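Local atomic coordinates of putative glucoamylase (Bacteroides uniformis, PDB entry 4GL3), a protein that probably hydrolyses glucosidic bonds, as a putative glucoamylase of the six-hairpin glycosidase clan. Residues A[48-53]-A[106-111]; A[73-78]-A[139-144]; A[174-179]-A[186-191]; A[211-216]-A[410-415]; A[246-251]-A[312-317]. All coordinates share one frame; numbering follows the deposited sequence.

Contact 1 of 5, residues A[48-53]-A[106-111]; sequences GAETAT and NGKTGK
Glu50 and Asn106 reach each other through different first torsions: CG of Glu50 stands anti to its carbonyl carbon (chi1 -51°), while CG of Asn106 is anti to its backbone N (chi1 -178°). The two side chains then lie side by side, pointing the same way, with carboxylate and amide planes steeply inclined. Asn106 ND2 donates to Glu50 OE1 at 3.2 Å, meeting it on the anti side, and a water bridges the same two atoms. The other oxygen, Glu50 OE2, forms a salt bridge with Lys108 NZ at 3.2 Å, the ammonium standing above the carboxylate plane. Gly107 N also donates to Glu50 O at 2.8 Å. Asn106 OD1 accepts from Lys108 N at 2.8 Å, an Asx turn, and from Thr109 N at 2.9 Å, which makes an Asx motif. An alanine at Asn106 would probably leave those two amides without their acceptor and Glu50 OE1 without its amide donor, letting the turn loosen. Thr51 and Asn106 form an antiparallel, non-hydrogen-bonded pair. Strand 51-53 is an outer strand of its sheet, beside strand 104-106, which pairs in turn with 112-113, and it runs directly into helix 54-69.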
# COMPACT_ATOMS: atom_id res chain seq x y z
N GLY A 48 -10.48 16.63 6.73
CA GLY A 48 -11.41 17.35 5.81
C GLY A 48 -12.75 16.62 5.57
O GLY A 48 -12.93 15.43 5.86
N ALA A 49 -13.73 17.35 5.07
CA ALA A 49 -14.80 16.72 4.30
C ALA A 49 -14.34 16.57 2.82
O ALA A 49 -14.93 15.84 2.06
CB ALA A 49 -16.07 17.54 4.40
N GLU A 50 -13.27 17.26 2.42
CA GLU A 50 -12.95 17.45 1.00
C GLU A 50 -11.79 16.62 0.46
O GLU A 50 -11.63 16.54 -0.77
CB GLU A 50 -12.58 18.92 0.77
CG GLU A 50 -13.58 19.94 1.32
CD GLU A 50 -14.85 19.99 0.47
OE1 GLU A 50 -14.77 20.40 -0.71
OE2 GLU A 50 -15.93 19.63 0.97
N THR A 51 -10.95 16.08 1.34
CA THR A 51 -9.68 15.47 0.95
C THR A 51 -9.78 14.02 0.51
O THR A 51 -10.34 13.20 1.21
CB THR A 51 -8.71 15.50 2.13
OG1 THR A 51 -8.69 16.83 2.58
CG2 THR A 51 -7.25 15.03 1.73
N ALA A 52 -9.27 13.74 -0.69
CA ALA A 52 -9.13 12.37 -1.21
C ALA A 52 -7.64 12.10 -1.31
O ALA A 52 -6.84 13.00 -1.64
CB ALA A 52 -9.78 12.25 -2.57
N THR A 53 -7.24 10.88 -1.02
CA THR A 53 -5.84 10.51 -1.16
C THR A 53 -5.63 9.54 -2.31
O THR A 53 -6.35 8.55 -2.45
CB THR A 53 -5.27 10.04 0.18
OG1 THR A 53 -3.85 9.88 0.05
CG2 THR A 53 -5.99 8.75 0.69
N ASN A 106 -9.10 17.31 -4.11
CA ASN A 106 -10.44 17.50 -3.65
C ASN A 106 -11.29 16.38 -4.25
O ASN A 106 -11.33 16.23 -5.47
CB ASN A 106 -10.92 18.88 -4.03
CG ASN A 106 -12.30 19.19 -3.54
OD1 ASN A 106 -13.27 18.48 -3.86
ND2 ASN A 106 -12.43 20.29 -2.83
N GLY A 107 -11.96 15.59 -3.40
CA GLY A 107 -12.75 14.43 -3.86
C GLY A 107 -14.05 14.75 -4.60
O GLY A 107 -14.67 13.88 -5.14
N LYS A 108 -14.45 16.02 -4.60
CA LYS A 108 -15.56 16.49 -5.40
C LYS A 108 -15.09 17.19 -6.69
O LYS A 108 -15.63 16.93 -7.71
CB LYS A 108 -16.46 17.47 -4.62
CG LYS A 108 -16.77 17.10 -3.17
CD LYS A 108 -17.67 18.18 -2.53
CE LYS A 108 -18.33 17.74 -1.22
NZ LYS A 108 -17.38 17.11 -0.26
N THR A 109 -14.10 18.06 -6.65
CA THR A 109 -13.74 18.86 -7.82
C THR A 109 -12.53 18.36 -8.58
O THR A 109 -12.28 18.76 -9.71
CB THR A 109 -13.41 20.31 -7.41
OG1 THR A 109 -12.22 20.29 -6.59
CG2 THR A 109 -14.65 20.96 -6.70
N GLY A 110 -11.74 17.50 -7.97
CA GLY A 110 -10.54 16.99 -8.61
C GLY A 110 -9.35 17.96 -8.63
O GLY A 110 -8.36 17.67 -9.30
N LYS A 111 -9.42 19.08 -7.92
CA LYS A 111 -8.32 20.02 -7.85
C LYS A 111 -7.28 19.58 -6.81
O LYS A 111 -7.61 19.11 -5.72
CB LYS A 111 -8.86 21.45 -7.59
CG LYS A 111 -9.91 21.92 -8.61
CD LYS A 111 -9.43 21.81 -10.09
CE LYS A 111 -10.50 22.27 -11.11
NZ LYS A 111 -10.07 22.00 -12.54
O HOH W 1 -15.42 21.36 -2.88

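Contact 2 of 5, residues A[73-78]-A[139-144]; sequences VTREQG and QYFTKD
This is a mixed polar and van der Waals contact on the periphery of the helical domain, where the side chain of Arg75, in the first turn of helix 75-90, lies against the chain leaving helix 124-140. Tyr140 CE2 lies over one face of the Arg75 guanidinium; in the Lys143 conformer given, one of two and so less certain, Lys143 CE lies over the opposite face. The tyrosine ring is turned only 23° from the guanidinium plane. Arg75 NH2 donates to Tyr140 O at 3.2 Å, and a water joins Arg75 NH1 to that same carbonyl. Thr74 and Gln77 form a capping box at the start of the helix: Gln77 N donates to Thr74 OG1 at 3.0 Å, and Thr74 N to Gln77 OE1 at 2.8 Å. Across the contact Phe141 centres an inverse gamma turn. Arg75 NE also pairs with Glu148 of helix 146-161, whose charge probably eases the approach of Lys143, and Tyr140 OH bonds to Glu69.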
# COMPACT_ATOMS: atom_id res chain seq x y z
N VAL A 73 -20.38 -6.67 -2.52
CA VAL A 73 -21.19 -5.95 -3.53
C VAL A 73 -21.32 -6.86 -4.77
O VAL A 73 -20.55 -7.83 -4.91
CB VAL A 73 -20.57 -4.57 -3.95
CG1 VAL A 73 -20.57 -3.58 -2.80
CG2 VAL A 73 -19.16 -4.73 -4.53
N THR A 74 -22.26 -6.56 -5.66
CA THR A 74 -22.35 -7.31 -6.91
C THR A 74 -21.29 -6.80 -7.91
O THR A 74 -20.69 -5.70 -7.78
CB THR A 74 -23.73 -7.24 -7.58
OG1 THR A 74 -23.91 -5.92 -8.11
CG2 THR A 74 -24.91 -7.67 -6.63
N ARG A 75 -21.02 -7.63 -8.91
CA ARG A 75 -20.08 -7.26 -9.93
C ARG A 75 -20.55 -6.02 -10.70
O ARG A 75 -19.74 -5.21 -11.10
CB ARG A 75 -19.88 -8.38 -10.94
CG ARG A 75 -18.57 -8.15 -11.70
CD ARG A 75 -18.62 -8.83 -13.02
NE ARG A 75 -17.46 -8.55 -13.86
CZ ARG A 75 -16.31 -9.20 -13.83
NH1 ARG A 75 -16.04 -10.16 -12.95
NH2 ARG A 75 -15.40 -8.86 -14.70
N GLU A 76 -21.85 -5.91 -10.94
CA GLU A 76 -22.41 -4.76 -11.62
C GLU A 76 -22.20 -3.52 -10.73
O GLU A 76 -21.82 -2.48 -11.25
CB GLU A 76 -23.90 -4.96 -11.95
CG GLU A 76 -24.18 -6.11 -12.94
CD GLU A 76 -23.79 -7.52 -12.41
OE1 GLU A 76 -24.02 -7.85 -11.20
OE2 GLU A 76 -23.23 -8.31 -13.19
N GLN A 77 -22.41 -3.64 -9.42
CA GLN A 77 -22.18 -2.50 -8.53
C GLN A 77 -20.75 -2.09 -8.52
O GLN A 77 -20.44 -0.88 -8.53
CB GLN A 77 -22.62 -2.75 -7.10
CG GLN A 77 -24.12 -2.89 -6.90
CD GLN A 77 -24.43 -3.37 -5.48
OE1 GLN A 77 -23.88 -4.35 -4.99
NE2 GLN A 77 -25.28 -2.64 -4.81
N GLY A 78 -19.86 -3.06 -8.45
CA GLY A 78 -18.46 -2.78 -8.37
C GLY A 78 -17.92 -2.13 -9.64
O GLY A 78 -17.10 -1.21 -9.59
N GLN A 139 -7.04 -6.06 -15.49
CA GLN A 139 -6.97 -7.49 -15.67
C GLN A 139 -8.17 -8.22 -15.09
O GLN A 139 -8.36 -9.40 -15.40
CB GLN A 139 -5.67 -8.05 -15.06
CG GLN A 139 -4.43 -7.46 -15.72
CD GLN A 139 -4.34 -7.76 -17.21
OE1 GLN A 139 -4.64 -6.90 -18.06
NE2 GLN A 139 -3.99 -9.01 -17.54
N TYR A 140 -8.97 -7.55 -14.26
CA TYR A 140 -10.16 -8.19 -13.65
C TYR A 140 -11.45 -7.94 -14.44
O TYR A 140 -12.24 -8.86 -14.65
CB TYR A 140 -10.38 -7.65 -12.24
CG TYR A 140 -11.58 -8.26 -11.52
CD1 TYR A 140 -11.52 -9.57 -11.01
CD2 TYR A 140 -12.75 -7.54 -11.35
CE1 TYR A 140 -12.60 -10.13 -10.34
CE2 TYR A 140 -13.84 -8.10 -10.69
CZ TYR A 140 -13.75 -9.39 -10.19
OH TYR A 140 -14.81 -9.91 -9.58
N PHE A 141 -11.69 -6.69 -14.83
CA PHE A 141 -12.92 -6.29 -15.56
C PHE A 141 -12.86 -6.58 -17.06
O PHE A 141 -12.82 -5.66 -17.88
CB PHE A 141 -13.24 -4.81 -15.32
CG PHE A 141 -13.60 -4.52 -13.89
CD1 PHE A 141 -14.84 -4.85 -13.40
CD2 PHE A 141 -12.67 -3.99 -13.05
CE1 PHE A 141 -15.16 -4.63 -12.08
CE2 PHE A 141 -12.98 -3.73 -11.73
CZ PHE A 141 -14.25 -4.04 -11.26
N THR A 142 -12.92 -7.88 -17.39
CA THR A 142 -12.64 -8.39 -18.72
C THR A 142 -13.89 -8.70 -19.53
O THR A 142 -13.78 -9.20 -20.63
CB THR A 142 -11.80 -9.69 -18.63
OG1 THR A 142 -12.52 -10.63 -17.85
CG2 THR A 142 -10.49 -9.47 -17.93
N LYS A 143 -15.09 -8.42 -19.02
CA LYS A 143 -16.33 -8.72 -19.75
C LYS A 143 -16.48 -7.81 -20.97
O LYS A 143 -16.08 -6.66 -20.94
CB LYS A 143 -17.55 -8.50 -18.86
CG LYS A 143 -17.57 -9.36 -17.61
CD LYS A 143 -18.98 -9.41 -17.06
CE LYS A 143 -19.16 -10.62 -16.18
NZ LYS A 143 -20.62 -10.77 -15.94
N ASP A 144 -17.07 -8.33 -22.02
CA ASP A 144 -17.36 -7.53 -23.19
C ASP A 144 -18.73 -6.87 -22.96
O ASP A 144 -19.75 -7.37 -23.39
CB ASP A 144 -17.39 -8.43 -24.44
CG ASP A 144 -17.72 -7.66 -25.72
OD1 ASP A 144 -17.60 -6.41 -25.74
OD2 ASP A 144 -18.13 -8.31 -26.70
O HOH W 2 -17.70 -11.37 -10.69
O HOH W 3 -13.32 -11.29 -13.12
O HOH W 4 -21.42 -8.33 -15.04

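Contact 3 of 5, residues A[174-179]-A[186-191]; sequences MYWHWS and MNHQIK
A single beta bridge between Tyr175 and Gln189 joins the chain just before strand 177-178 to the loop that returns after it, beside helix 124-140. The two segments run roughly antiparallel, their end-to-end directions 145° apart. Two backbone bonds hold them, Ile190 N to Met174 O at 2.8 Å and Trp176 N to His188 O at 3.0 Å. The Tyr175 ring lies beside the Gln189 side chain, Tyr175 CE2 standing 3.6 Å from Gln189 CG; Tyr175 OH itself bonds to Gln171. Trp176 CE3 sits over one face of the His188 imidazole; the side chains lie side by side, pointing the same way, with ring planes at 41°. CG of His188 is anti to its backbone N (chi1 -169°), which carries CG to the Trp176 side. His177 NE2 binds a glycerol and a Tris molecule lies close to Trp176; both probably come from the crystallisation liquor, though they are consistent with a pocket here. The His177 ring is covered on both faces, by Trp176 CD1 on one and by the CE methyl of selenomethionine Met186 on the other, that methyl 3.8 Å from the ring centroid in a CH-pi contact.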
# COMPACT_ATOMS: atom_id res chain seq x y z
N MSE A 174 15.14 7.96 -9.80
CA MSE A 174 13.80 8.58 -9.96
C MSE A 174 13.54 9.50 -8.78
O MSE A 174 14.03 9.24 -7.68
CB MSE A 174 12.67 7.53 -10.08
CG MSE A 174 12.81 6.64 -11.30
SE MSE A 174 11.52 5.20 -11.30
CE MSE A 174 10.05 6.19 -12.13
N TYR A 175 12.83 10.61 -9.06
CA TYR A 175 12.48 11.62 -8.10
C TYR A 175 11.00 11.47 -7.76
O TYR A 175 10.18 11.15 -8.63
CB TYR A 175 12.80 13.04 -8.65
CG TYR A 175 14.28 13.30 -8.65
CD1 TYR A 175 15.10 12.84 -9.71
CD2 TYR A 175 14.90 13.95 -7.57
CE1 TYR A 175 16.46 13.04 -9.70
CE2 TYR A 175 16.28 14.13 -7.53
CZ TYR A 175 17.06 13.69 -8.60
OH TYR A 175 18.42 13.85 -8.56
N TRP A 176 10.69 11.75 -6.50
CA TRP A 176 9.39 11.52 -5.87
C TRP A 176 8.32 12.53 -6.38
O TRP A 176 7.19 12.13 -6.59
CB TRP A 176 9.52 11.59 -4.34
CG TRP A 176 8.40 11.04 -3.49
CD1 TRP A 176 7.05 11.37 -3.53
CD2 TRP A 176 8.54 10.10 -2.44
NE1 TRP A 176 6.37 10.68 -2.57
CE2 TRP A 176 7.25 9.88 -1.89
CE3 TRP A 176 9.63 9.44 -1.90
CZ2 TRP A 176 7.02 8.98 -0.85
CZ3 TRP A 176 9.41 8.54 -0.83
CH2 TRP A 176 8.11 8.33 -0.33
N HIS A 177 8.71 13.79 -6.60
CA HIS A 177 7.79 14.88 -6.85
C HIS A 177 8.24 15.70 -8.07
O HIS A 177 9.42 15.70 -8.49
CB HIS A 177 7.70 15.86 -5.69
CG HIS A 177 7.67 15.23 -4.33
ND1 HIS A 177 8.82 14.91 -3.63
CD2 HIS A 177 6.63 14.97 -3.49
CE1 HIS A 177 8.48 14.45 -2.44
NE2 HIS A 177 7.15 14.46 -2.33
N TRP A 178 7.26 16.41 -8.63
CA TRP A 178 7.49 17.55 -9.54
C TRP A 178 6.32 18.50 -9.46
O TRP A 178 5.15 18.08 -9.31
CB TRP A 178 7.66 17.12 -11.00
CG TRP A 178 7.87 18.27 -11.90
CD1 TRP A 178 9.07 18.88 -12.15
CD2 TRP A 178 6.88 19.01 -12.65
NE1 TRP A 178 8.88 19.93 -12.99
CE2 TRP A 178 7.56 20.02 -13.34
CE3 TRP A 178 5.51 18.89 -12.82
CZ2 TRP A 178 6.89 20.97 -14.18
CZ3 TRP A 178 4.83 19.82 -13.65
CH2 TRP A 178 5.54 20.87 -14.30
N SER A 179 6.64 19.80 -9.53
CA SER A 179 5.66 20.85 -9.38
C SER A 179 5.75 21.92 -10.46
O SER A 179 6.83 22.32 -10.85
CB SER A 179 5.86 21.54 -8.02
OG SER A 179 5.09 22.74 -7.96
N MSE A 186 11.62 19.86 -4.33
CA MSE A 186 11.44 18.82 -3.29
C MSE A 186 12.71 17.92 -3.31
O MSE A 186 13.16 17.44 -2.27
CB MSE A 186 10.15 18.00 -3.49
CG MSE A 186 8.79 18.69 -3.11
SE MSE A 186 8.72 19.26 -1.24
CE MSE A 186 8.38 17.39 -0.53
N ASN A 187 13.26 17.71 -4.48
CA ASN A 187 14.58 17.09 -4.62
C ASN A 187 14.73 15.81 -3.76
O ASN A 187 15.73 15.65 -3.06
CB ASN A 187 15.70 18.11 -4.25
CG ASN A 187 17.07 17.61 -4.64
OD1 ASN A 187 17.18 16.86 -5.60
ND2 ASN A 187 18.09 17.98 -3.90
N HIS A 188 13.76 14.88 -3.87
CA HIS A 188 13.72 13.67 -3.02
C HIS A 188 13.95 12.45 -3.94
O HIS A 188 13.05 12.01 -4.64
CB HIS A 188 12.38 13.65 -2.31
CG HIS A 188 12.25 12.64 -1.22
ND1 HIS A 188 12.91 11.43 -1.22
CD2 HIS A 188 11.46 12.62 -0.12
CE1 HIS A 188 12.57 10.74 -0.15
NE2 HIS A 188 11.69 11.44 0.54
N GLN A 189 15.18 11.94 -3.98
CA GLN A 189 15.49 10.74 -4.75
C GLN A 189 14.82 9.51 -4.11
O GLN A 189 14.79 9.39 -2.87
CB GLN A 189 16.99 10.54 -4.78
CG GLN A 189 17.79 11.56 -5.56
CD GLN A 189 19.31 11.28 -5.50
OE1 GLN A 189 19.73 10.15 -5.34
NE2 GLN A 189 20.10 12.32 -5.58
N ILE A 190 14.25 8.64 -4.92
CA ILE A 190 13.61 7.43 -4.38
C ILE A 190 14.70 6.36 -4.29
O ILE A 190 15.15 5.80 -5.31
CB ILE A 190 12.45 6.96 -5.28
CG1 ILE A 190 11.42 8.10 -5.45
CG2 ILE A 190 11.78 5.66 -4.72
CD1 ILE A 190 10.28 7.79 -6.41
N LYS A 191 15.14 6.11 -3.07
CA LYS A 191 16.27 5.22 -2.80
C LYS A 191 15.74 4.04 -1.99
O LYS A 191 14.87 4.21 -1.15
CB LYS A 191 17.33 5.93 -1.96
CG LYS A 191 17.93 7.15 -2.58
CD LYS A 191 18.72 6.93 -3.87
CE LYS A 191 20.11 6.42 -3.67
NZ LYS A 191 20.85 6.18 -4.97
O HOH W 5 11.13 17.14 -7.02
O HOH W 6 11.17 15.03 -5.19

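Contact 4 of 5, residues A[211-216]-A[410-415]; sequences IAESVY and LRRLGF
Ile211 presents its carbonyl oxygen to Arg412, whose guanidinium grips it end-on with two nitrogens: Arg412 NH1 lies 2.9 Å and Arg412 NH2 3.0 Å from Ile211 O. The oxygen lies in the guanidinium plane, and the bend of the arginine chain at chi3 (70°) places NE for this approach. Arg412 NH1 also bonds to Ala204 O. Next, Glu213 leads into helix 213-220, with Glu213 CD lying 3.5 Å from Arg412 O. Two waters complete the link, one between Glu213 OE1 and Arg412 O, the other between Glu213 OE2 and Arg412 NH2. At Tyr216, Leu413 CD1 sits over the centre of the ring in a CH-pi contact, 3.9 Å from its centroid, while Leu413 CD2 touches Tyr216 CB at 3.6 Å. Phe415 CZ approaches Tyr216 OH, which is bonded to Asp266 and His197. Gly414, at positive phi, ends helix 404-412 in a Schellman motif. A leucine in place of Arg412 would probably leave Ile211 O without either of these donors and Glu213 without its nearby positive charge. Glu213 OE2 is 4.4 Å from Arg412 NH2 and well out of the guanidinium plane, so any attraction is likely to be electrostatic and water-mediated.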
# COMPACT_ATOMS: atom_id res chain seq x y z
N ILE A 211 11.83 3.77 -18.06
CA ILE A 211 13.18 4.07 -17.54
C ILE A 211 14.22 3.11 -18.09
O ILE A 211 13.92 1.97 -18.45
CB ILE A 211 13.20 4.07 -15.99
CG1 ILE A 211 12.86 2.65 -15.44
CG2 ILE A 211 12.24 5.13 -15.42
CD1 ILE A 211 13.18 2.45 -14.00
N ALA A 212 15.46 3.58 -18.18
CA ALA A 212 16.60 2.72 -18.46
C ALA A 212 16.84 1.78 -17.26
O ALA A 212 16.50 2.09 -16.12
CB ALA A 212 17.87 3.58 -18.77
N GLU A 213 17.42 0.62 -17.51
CA GLU A 213 17.72 -0.35 -16.45
C GLU A 213 18.64 0.23 -15.41
O GLU A 213 18.50 -0.06 -14.22
CB GLU A 213 18.38 -1.61 -17.04
CG GLU A 213 17.42 -2.40 -17.92
CD GLU A 213 18.13 -3.39 -18.82
OE1 GLU A 213 19.16 -3.95 -18.35
OE2 GLU A 213 17.67 -3.59 -19.97
N SER A 214 19.60 1.04 -15.86
CA SER A 214 20.57 1.65 -14.97
C SER A 214 19.91 2.59 -13.91
O SER A 214 20.49 2.82 -12.83
CB SER A 214 21.61 2.40 -15.81
OG SER A 214 20.93 3.50 -16.45
N VAL A 215 18.70 3.07 -14.19
CA VAL A 215 17.93 3.87 -13.24
C VAL A 215 17.61 3.01 -12.01
O VAL A 215 17.70 3.49 -10.86
CB VAL A 215 16.66 4.48 -13.91
CG1 VAL A 215 15.65 5.09 -12.91
CG2 VAL A 215 17.03 5.51 -15.00
N TYR A 216 17.25 1.75 -12.24
CA TYR A 216 16.98 0.83 -11.14
C TYR A 216 18.29 0.45 -10.42
O TYR A 216 18.41 0.59 -9.20
CB TYR A 216 16.32 -0.45 -11.67
CG TYR A 216 15.93 -1.47 -10.64
CD1 TYR A 216 15.00 -1.19 -9.68
CD2 TYR A 216 16.48 -2.74 -10.65
CE1 TYR A 216 14.61 -2.12 -8.76
CE2 TYR A 216 16.12 -3.68 -9.73
CZ TYR A 216 15.18 -3.37 -8.78
OH TYR A 216 14.80 -4.32 -7.84
N LEU A 410 9.47 -6.54 -15.25
CA LEU A 410 10.21 -7.40 -14.32
C LEU A 410 11.34 -8.09 -15.04
O LEU A 410 12.43 -8.18 -14.50
CB LEU A 410 9.28 -8.41 -13.67
CG LEU A 410 8.27 -7.90 -12.65
CD1 LEU A 410 7.26 -9.00 -12.28
CD2 LEU A 410 8.98 -7.38 -11.40
N ARG A 411 11.11 -8.58 -16.26
CA ARG A 411 12.18 -9.20 -17.02
C ARG A 411 13.31 -8.22 -17.33
O ARG A 411 14.46 -8.56 -17.19
CB ARG A 411 11.69 -9.81 -18.34
CG ARG A 411 11.02 -11.14 -18.17
CD ARG A 411 11.09 -11.95 -19.45
NE ARG A 411 9.98 -12.88 -19.50
CZ ARG A 411 10.01 -14.11 -19.01
NH1 ARG A 411 11.12 -14.58 -18.46
NH2 ARG A 411 8.93 -14.86 -19.10
N ARG A 412 12.97 -6.99 -17.75
CA ARG A 412 13.98 -5.97 -18.05
C ARG A 412 14.90 -5.75 -16.84
O ARG A 412 16.09 -5.57 -17.02
CB ARG A 412 13.34 -4.60 -18.43
CG ARG A 412 12.71 -4.60 -19.79
CD ARG A 412 12.23 -3.21 -20.16
NE ARG A 412 13.35 -2.32 -20.41
CZ ARG A 412 13.51 -1.12 -19.89
NH1 ARG A 412 12.62 -0.58 -19.08
NH2 ARG A 412 14.60 -0.43 -20.17
N LEU A 413 14.34 -5.77 -15.63
CA LEU A 413 15.09 -5.52 -14.43
C LEU A 413 15.80 -6.76 -13.90
O LEU A 413 16.47 -6.67 -12.90
CB LEU A 413 14.22 -4.88 -13.36
CG LEU A 413 13.68 -3.50 -13.68
CD1 LEU A 413 12.87 -2.96 -12.51
CD2 LEU A 413 14.80 -2.57 -14.13
N GLY A 414 15.69 -7.91 -14.58
CA GLY A 414 16.43 -9.09 -14.21
C GLY A 414 15.71 -9.97 -13.22
O GLY A 414 16.32 -10.85 -12.63
N PHE A 415 14.42 -9.81 -13.02
CA PHE A 415 13.72 -10.65 -12.03
C PHE A 415 13.43 -12.04 -12.57
O PHE A 415 13.26 -12.20 -13.76
CB PHE A 415 12.38 -10.09 -11.63
CG PHE A 415 12.45 -8.95 -10.68
CD1 PHE A 415 12.73 -7.67 -11.14
CD2 PHE A 415 12.26 -9.15 -9.34
CE1 PHE A 415 12.76 -6.60 -10.26
CE2 PHE A 415 12.31 -8.11 -8.46
CZ PHE A 415 12.56 -6.82 -8.92
O HOH W 7 18.36 -5.28 -15.47
O HOH W 8 16.75 -1.87 -21.63

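Contact 5 of 5, residues A[246-251]-A[312-317]; sequences GGPLFF and YSAHSP
Two irregular loop segments of the glucoamylase family region meet in the protein interior, where the Pro248 ring packs against the backbone of 314-316. Pro248 CB touches His315 O at 3.5 Å, and Pro248 CA makes a longer CH...O contact with the same oxygen. At the other end of the patch Ser316 CB presses on the peptide joining Gly247 to Pro248, 3.6 Å from Gly247 C and 3.5 Å from Pro248 N. The chi1 of Ser316 (79°) sets OG between its backbone N and carbonyl carbon, and that hydroxyl bonds to Gly318 N. Ala314 centres an inverse gamma turn by the weakly bonded strand about 313-314, paired with strand 305-306, and its CB lies 4.3 Å from Pro248 CG. Gly247 has phi 101°, and a beta carbon there would clash with Phe251 CE2. The Phe251 ring carries Pro248 CD over one face, offset toward the rim, which places the proline ring between Phe251 and the 314-316 backbone. Gly247 O accepts from His278 of helix 271-288, and His315 ND1 bonds to Thr304 O.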
# COMPACT_ATOMS: atom_id res chain seq x y z
N GLY A 246 14.85 -2.84 9.52
CA GLY A 246 14.00 -2.93 8.31
C GLY A 246 13.07 -1.74 8.11
O GLY A 246 12.66 -1.43 6.99
N GLY A 247 12.74 -1.05 9.21
CA GLY A 247 11.86 0.09 9.15
C GLY A 247 10.44 -0.26 9.60
O GLY A 247 10.16 -1.37 10.06
N PRO A 248 9.55 0.70 9.49
CA PRO A 248 8.11 0.46 9.67
C PRO A 248 7.62 -0.71 8.78
O PRO A 248 8.04 -0.85 7.59
CB PRO A 248 7.45 1.77 9.23
CG PRO A 248 8.57 2.77 9.07
CD PRO A 248 9.85 2.02 8.89
N LEU A 249 6.75 -1.55 9.35
CA LEU A 249 6.37 -2.82 8.68
C LEU A 249 5.59 -2.59 7.38
O LEU A 249 5.57 -3.49 6.53
CB LEU A 249 5.67 -3.81 9.63
CG LEU A 249 5.61 -5.29 9.20
CD1 LEU A 249 6.97 -5.88 8.74
CD2 LEU A 249 5.02 -6.11 10.32
N PHE A 250 4.99 -1.41 7.18
CA PHE A 250 4.26 -1.18 5.92
C PHE A 250 5.16 -1.22 4.67
O PHE A 250 4.64 -1.31 3.56
CB PHE A 250 3.43 0.13 5.94
CG PHE A 250 4.22 1.39 5.58
CD1 PHE A 250 4.95 2.07 6.56
CD2 PHE A 250 4.24 1.89 4.28
CE1 PHE A 250 5.65 3.25 6.27
CE2 PHE A 250 4.93 3.08 3.98
CZ PHE A 250 5.65 3.74 4.97
N PHE A 251 6.48 -1.14 4.83
CA PHE A 251 7.37 -1.34 3.71
C PHE A 251 7.15 -2.73 3.03
O PHE A 251 7.43 -2.87 1.85
CB PHE A 251 8.85 -1.23 4.12
CG PHE A 251 9.33 0.17 4.53
CD1 PHE A 251 8.52 1.29 4.48
CD2 PHE A 251 10.66 0.33 4.99
CE1 PHE A 251 9.01 2.54 4.84
CE2 PHE A 251 11.15 1.56 5.36
CZ PHE A 251 10.33 2.68 5.25
N TYR A 312 1.26 11.77 14.90
CA TYR A 312 1.59 10.81 13.86
C TYR A 312 3.09 10.61 13.85
O TYR A 312 3.82 11.55 14.03
CB TYR A 312 1.06 11.27 12.51
CG TYR A 312 1.22 10.29 11.37
CD1 TYR A 312 2.41 10.20 10.65
CD2 TYR A 312 0.16 9.47 10.98
CE1 TYR A 312 2.54 9.29 9.63
CE2 TYR A 312 0.28 8.56 9.95
CZ TYR A 312 1.47 8.47 9.27
OH TYR A 312 1.58 7.57 8.21
N SER A 313 3.53 9.37 13.70
CA SER A 313 4.96 9.08 13.56
C SER A 313 5.21 7.74 12.87
O SER A 313 4.35 6.86 12.91
CB SER A 313 5.63 9.11 14.92
OG SER A 313 7.03 9.17 14.77
N ALA A 314 6.38 7.60 12.24
CA ALA A 314 6.77 6.39 11.50
C ALA A 314 7.36 5.35 12.49
O ALA A 314 8.58 5.11 12.56
CB ALA A 314 7.73 6.74 10.36
N HIS A 315 6.46 4.75 13.27
CA HIS A 315 6.90 3.86 14.37
C HIS A 315 7.64 2.65 13.78
O HIS A 315 7.29 2.16 12.69
CB HIS A 315 5.74 3.36 15.23
CG HIS A 315 4.79 4.42 15.66
ND1 HIS A 315 3.55 4.58 15.08
CD2 HIS A 315 4.91 5.40 16.58
CE1 HIS A 315 2.95 5.62 15.64
NE2 HIS A 315 3.75 6.13 16.55
N SER A 316 8.64 2.18 14.51
CA SER A 316 9.39 1.00 14.10
C SER A 316 10.28 0.58 15.27
O SER A 316 10.32 1.27 16.33
CB SER A 316 10.28 1.34 12.86
OG SER A 316 11.45 2.03 13.28
N PRO A 317 11.02 -0.52 15.11
CA PRO A 317 11.93 -0.85 16.23
C PRO A 317 13.02 0.20 16.52
O PRO A 317 13.61 0.14 17.58
CB PRO A 317 12.57 -2.16 15.77
CG PRO A 317 11.54 -2.78 14.87
CD PRO A 317 10.88 -1.64 14.16

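How the contacts relate
Contacts 3 and 4 are the one pair that touches: Met174 CG lies 3.6 Å from Val215 CG1, and Met174 CE 4.1 Å from Ile211 CG2, so Met174 packs on both residues of contact 4. A glycerol lies about 3 Å from the His177 side chain and a Tris about 4 Å from that of Trp176, both probably from the crystallisation liquor though possibly marking a pocket. Contact 3 approaches contact 5 to about 7 Å between nearest atoms. Contacts 2 and 5 lie on opposite sides of the chain's centre, 35 Å apart between centres. The segments of contacts 1 and 2 alternate, whereas contact 5 is nested inside the loop closed by contact 4.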